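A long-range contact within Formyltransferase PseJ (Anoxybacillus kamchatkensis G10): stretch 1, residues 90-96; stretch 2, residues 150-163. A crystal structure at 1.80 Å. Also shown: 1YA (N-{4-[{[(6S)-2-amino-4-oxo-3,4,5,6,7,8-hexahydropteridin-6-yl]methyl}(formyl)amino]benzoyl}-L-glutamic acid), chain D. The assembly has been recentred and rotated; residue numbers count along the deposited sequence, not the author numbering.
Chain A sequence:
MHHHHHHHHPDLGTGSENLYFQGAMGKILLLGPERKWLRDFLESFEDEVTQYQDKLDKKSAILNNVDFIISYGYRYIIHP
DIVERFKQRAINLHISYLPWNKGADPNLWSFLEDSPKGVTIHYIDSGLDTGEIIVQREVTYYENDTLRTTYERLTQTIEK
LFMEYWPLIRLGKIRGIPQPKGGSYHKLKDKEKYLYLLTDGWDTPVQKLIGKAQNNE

Stretch 1 90-96: AINLHIS
Stretch 2 150-163: TYERLTQTIEKLFM

The closest approach in this largely apolar contact is made by a methyl group against backbone: CD1 of Ile-158 lies 3.2 Å from the backbone N of His-94 and 3.5 Å from both C and CB of Leu-93. A helix side chain thus reaches the main chain of the strand itself, and no hydrogen bond joins the two stretches.

Residues 90-94 form an extended strand, with phi from -138° to -104° and psi from 112° to 161°. At Ile-95 (phi/psi -90°/51°) the chain leaves the strand, and a weak hydrogen bond runs from Ser-96 N to His-94 O (3.0 Å). Residues 150-163 lie within a longer helix, phi near -65° and psi near -42°, with regular i to i-4 hydrogen bonds such as Ile-158 N to Leu-154 O and Phe-162 N to Ile-158 O, both 2.9 Å. Thr-157 OG1 also donates to Arg-153 O at 2.6 Å. The strand and helix axes approach to 9.2 Å and run nearly antiparallel, their N-to-C directions 149° apart. The register is set by Ile-95 and Leu-154, whose CA atoms are 6.1 Å apart.

Strand alternation directs the CA-to-CB bonds of Ile-91, Leu-93 and Ile-95 toward the helix, whereas those of Asn-92 and His-94 point away. The four-residue spacing of Leu-154, Ile-158 and Phe-162 brings their CA-to-CB bonds toward the strand. Because the directions oppose, Ile-91 meets the later part of the helix segment and Ile-95 the earlier part.

Ile-95 (chi1 p, chi2 t) is the residue most covered by the other stretch. Its CB lies 4.0 Å from Leu-154 CB, its CG2 3.8 Å from Ile-158 CG2, and its CD1 3.6 Å from CE2 of Tyr-151. The tyrosine CA-to-CB bond points sideways, but with chi1 t and chi2 -86° the ring comes nearer and meets that methyl obliquely. Leu-154 (m, t) also places CD1 3.8 Å from Ile-95 O. Ile-158 adopts t, t, extending CD1 to the strand backbone.

Leu-93 (chi1 -76°, chi2 49°) bridges two helix residues, since its CD2 also lies 4.1 Å from Phe-162 CB. Phe-162 (chi1 t, chi2 72°) receives Ile-91 (p, t) at the edge of its ring, near the ring plane, with Ile-91 CD1 4.2 Å from Phe-162 CE1. Dispersion and the exclusion of water can account for these pairings, which together bury 426 Å², both sides summed.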

# COMPACT_ATOMS: atom_id res chain seq x y z
N ALA A 90 -11.52 3.21 -5.39
CA ALA A 90 -10.43 2.24 -5.36
C ALA A 90 -9.25 2.82 -4.57
O ALA A 90 -8.73 3.87 -4.94
CB ALA A 90 -9.95 1.92 -6.74
N ILE A 91 -8.80 2.09 -3.55
CA ILE A 91 -7.71 2.54 -2.68
C ILE A 91 -6.61 1.50 -2.66
O ILE A 91 -6.85 0.34 -2.91
CB ILE A 91 -8.15 2.83 -1.27
CG1 ILE A 91 -8.58 1.58 -0.49
CG2 ILE A 91 -9.24 3.88 -1.18
CD1 ILE A 91 -9.07 1.84 0.84
N ASN A 92 -5.39 1.92 -2.25
CA ASN A 92 -4.25 1.04 -2.17
C ASN A 92 -3.56 1.33 -0.81
O ASN A 92 -3.60 2.49 -0.35
CB ASN A 92 -3.26 1.30 -3.28
CG ASN A 92 -2.04 0.37 -3.25
OD1 ASN A 92 -2.18 -0.84 -3.30
ND2 ASN A 92 -0.83 0.95 -3.19
N LEU A 93 -3.07 0.26 -0.19
CA LEU A 93 -2.30 0.28 1.07
C LEU A 93 -0.83 0.07 0.75
O LEU A 93 -0.40 -1.02 0.34
CB LEU A 93 -2.77 -0.82 2.03
CG LEU A 93 -4.06 -0.62 2.77
CD1 LEU A 93 -5.25 -0.19 1.93
CD2 LEU A 93 -4.45 -1.85 3.57
N HIS A 94 -0.01 1.12 0.98
CA HIS A 94 1.39 1.16 0.57
C HIS A 94 2.23 1.48 1.80
O HIS A 94 1.95 2.45 2.48
CB HIS A 94 1.59 2.27 -0.48
CG HIS A 94 2.97 2.35 -1.02
ND1 HIS A 94 3.52 1.35 -1.77
CD2 HIS A 94 3.91 3.32 -0.91
CE1 HIS A 94 4.77 1.68 -2.09
NE2 HIS A 94 5.02 2.87 -1.57
N ILE A 95 3.24 0.68 2.05
CA ILE A 95 4.03 0.84 3.27
C ILE A 95 5.21 1.78 3.06
O ILE A 95 6.36 1.48 3.44
CB ILE A 95 4.45 -0.49 3.84
CG1 ILE A 95 5.18 -1.38 2.86
CG2 ILE A 95 3.21 -1.21 4.46
CD1 ILE A 95 5.97 -2.52 3.54
N SER A 96 4.93 2.95 2.51
CA SER A 96 5.85 4.07 2.60
C SER A 96 5.08 5.32 3.02
O SER A 96 3.85 5.39 3.01
CB SER A 96 6.59 4.29 1.25
OG SER A 96 5.74 5.12 0.48
N THR A 150 11.47 -3.83 11.02
CA THR A 150 10.85 -2.61 10.48
C THR A 150 9.74 -2.95 9.49
O THR A 150 8.68 -2.36 9.58
CB THR A 150 11.85 -1.71 9.81
OG1 THR A 150 12.62 -2.43 8.83
CG2 THR A 150 12.88 -1.22 10.86
N TYR A 151 9.96 -3.94 8.62
CA TYR A 151 8.85 -4.39 7.72
C TYR A 151 7.64 -4.88 8.50
O TYR A 151 6.47 -4.51 8.18
CB TYR A 151 9.39 -5.49 6.81
CG TYR A 151 8.36 -6.02 5.80
CD1 TYR A 151 7.48 -7.04 6.15
CD2 TYR A 151 8.24 -5.46 4.53
CE1 TYR A 151 6.52 -7.52 5.23
CE2 TYR A 151 7.28 -5.91 3.61
CZ TYR A 151 6.43 -6.94 3.97
OH TYR A 151 5.51 -7.39 3.04
N GLU A 152 7.85 -5.69 9.51
CA GLU A 152 6.71 -6.15 10.31
C GLU A 152 6.03 -5.00 10.99
O GLU A 152 4.83 -5.00 11.10
CB GLU A 152 7.17 -7.18 11.36
CG GLU A 152 7.41 -8.54 10.76
CD GLU A 152 6.16 -9.07 10.02
OE1 GLU A 152 5.02 -8.93 10.57
OE2 GLU A 152 6.34 -9.59 8.88
N ARG A 153 6.76 -4.02 11.50
CA ARG A 153 6.09 -2.89 12.13
C ARG A 153 5.27 -2.07 11.12
O ARG A 153 4.17 -1.60 11.44
CB ARG A 153 7.16 -2.00 12.82
CG ARG A 153 6.56 -0.96 13.65
CD ARG A 153 7.64 -0.05 14.33
NE ARG A 153 8.37 -0.84 15.33
CZ ARG A 153 9.64 -1.16 15.26
NH1 ARG A 153 10.38 -0.72 14.24
NH2 ARG A 153 10.18 -1.87 16.23
N LEU A 154 5.79 -1.89 9.89
CA LEU A 154 5.02 -1.18 8.89
C LEU A 154 3.75 -1.97 8.55
O LEU A 154 2.67 -1.39 8.43
CB LEU A 154 5.85 -1.01 7.60
CG LEU A 154 7.08 -0.09 7.76
CD1 LEU A 154 7.88 -0.27 6.45
CD2 LEU A 154 6.73 1.34 7.95
N THR A 155 3.88 -3.29 8.41
CA THR A 155 2.71 -4.12 8.07
C THR A 155 1.62 -4.02 9.14
O THR A 155 0.44 -3.81 8.84
CB THR A 155 3.17 -5.58 7.89
OG1 THR A 155 3.94 -5.63 6.68
CG2 THR A 155 2.00 -6.49 7.80
N GLN A 156 2.01 -4.12 10.41
CA GLN A 156 1.04 -3.97 11.47
C GLN A 156 0.44 -2.59 11.52
O GLN A 156 -0.76 -2.41 11.78
CB GLN A 156 1.72 -4.28 12.85
CG GLN A 156 2.11 -5.74 13.02
CD GLN A 156 0.94 -6.74 12.76
OE1 GLN A 156 -0.11 -6.65 13.37
NE2 GLN A 156 1.15 -7.68 11.83
N THR A 157 1.26 -1.57 11.30
CA THR A 157 0.77 -0.21 11.33
C THR A 157 -0.22 0.11 10.19
O THR A 157 -1.24 0.75 10.42
CB THR A 157 1.94 0.78 11.28
OG1 THR A 157 2.89 0.50 12.34
CG2 THR A 157 1.49 2.20 11.40
N ILE A 158 0.07 -0.33 8.97
CA ILE A 158 -0.90 0.04 7.91
C ILE A 158 -2.24 -0.75 8.07
O ILE A 158 -3.30 -0.23 7.76
CB ILE A 158 -0.31 -0.20 6.51
CG1 ILE A 158 -1.16 0.54 5.45
CG2 ILE A 158 -0.11 -1.70 6.18
CD1 ILE A 158 -0.44 0.77 4.14
N GLU A 159 -2.18 -2.00 8.54
CA GLU A 159 -3.40 -2.80 8.81
C GLU A 159 -4.17 -2.15 9.92
O GLU A 159 -5.37 -1.98 9.82
CB GLU A 159 -3.02 -4.22 9.11
CG GLU A 159 -2.29 -4.90 7.91
CD GLU A 159 -1.73 -6.27 8.17
OE1 GLU A 159 -1.85 -6.81 9.30
OE2 GLU A 159 -1.12 -6.88 7.23
N LYS A 160 -3.47 -1.68 10.97
CA LYS A 160 -4.16 -0.90 11.99
C LYS A 160 -4.79 0.36 11.44
O LYS A 160 -5.91 0.71 11.79
CB LYS A 160 -3.14 -0.57 13.09
CG LYS A 160 -3.72 0.10 14.30
CD LYS A 160 -2.66 0.41 15.39
CE LYS A 160 -3.37 1.13 16.55
NZ LYS A 160 -2.43 1.92 17.38
N LEU A 161 -4.04 1.14 10.65
CA LEU A 161 -4.53 2.41 10.14
C LEU A 161 -5.76 2.19 9.25
O LEU A 161 -6.73 2.96 9.29
CB LEU A 161 -3.40 3.07 9.31
CG LEU A 161 -3.64 4.45 8.72
CD1 LEU A 161 -3.79 5.51 9.80
CD2 LEU A 161 -2.51 4.86 7.77
N PHE A 162 -5.72 1.10 8.49
CA PHE A 162 -6.87 0.79 7.61
C PHE A 162 -8.12 0.53 8.45
O PHE A 162 -9.21 1.09 8.21
CB PHE A 162 -6.55 -0.42 6.78
CG PHE A 162 -7.76 -0.87 5.99
CD1 PHE A 162 -8.17 -0.14 4.93
CD2 PHE A 162 -8.51 -1.92 6.46
CE1 PHE A 162 -9.35 -0.52 4.25
CE2 PHE A 162 -9.71 -2.27 5.79
CZ PHE A 162 -10.07 -1.54 4.73
N MET A 163 -7.97 -0.36 9.43
CA MET A 163 -9.16 -0.72 10.25
C MET A 163 -9.62 0.46 11.06
O MET A 163 -10.83 0.61 11.32
CB MET A 163 -8.85 -1.89 11.17
CG MET A 163 -8.63 -3.22 10.44
SD MET A 163 -8.48 -4.79 11.36
CE MET A 163 -6.85 -4.57 12.09
N1 1YA D . -2.04 0.18 -10.16
C2 1YA D . -2.22 1.63 -10.44
NA2 1YA D . -2.71 2.07 -11.73
N3 1YA D . -1.95 2.70 -9.40
C4 1YA D . -1.44 2.34 -8.08
O4 1YA D . -1.23 3.25 -7.30
C4A 1YA D . -1.25 0.89 -7.81
N5 1YA D . -0.84 0.50 -6.56
C6 1YA D . -0.22 -0.92 -6.51
C7 1YA D . -0.91 -1.88 -7.19
N8 1YA D . -1.42 -1.52 -8.62
C8A 1YA D . -1.59 -0.21 -8.85
C9 1YA D . 1.21 -0.74 -7.09
N10 1YA D . 2.02 -1.97 -7.02
C11 1YA D . 4.48 -2.95 -10.32
C12 1YA D . 3.50 -3.85 -9.93
C13 1YA D . 2.68 -3.53 -8.86
C14 1YA D . 2.86 -2.33 -8.19
C15 1YA D . 3.85 -1.44 -8.58
C16 1YA D . 4.67 -1.76 -9.65
C17 1YA D . 5.44 -3.26 -11.50
N 1YA D . 6.87 -3.00 -11.20
CA 1YA D . 7.97 -3.23 -12.17
CB 1YA D . 7.87 -2.22 -13.34
CG 1YA D . 7.04 -0.98 -13.00
CD 1YA D . 7.26 0.17 -14.00
OE1 1YA D . 6.82 1.32 -13.74
OE2 1YA D . 7.88 -0.04 -15.07
CT 1YA D . 9.32 -3.10 -11.42
O2 1YA D . 9.38 -2.78 -10.19
O1 1YA D . 10.40 -3.32 -12.02
C18 1YA D . 2.09 -2.80 -5.83
O5 1YA D . 1.45 -2.54 -4.87
O 1YA D . 5.04 -3.70 -12.52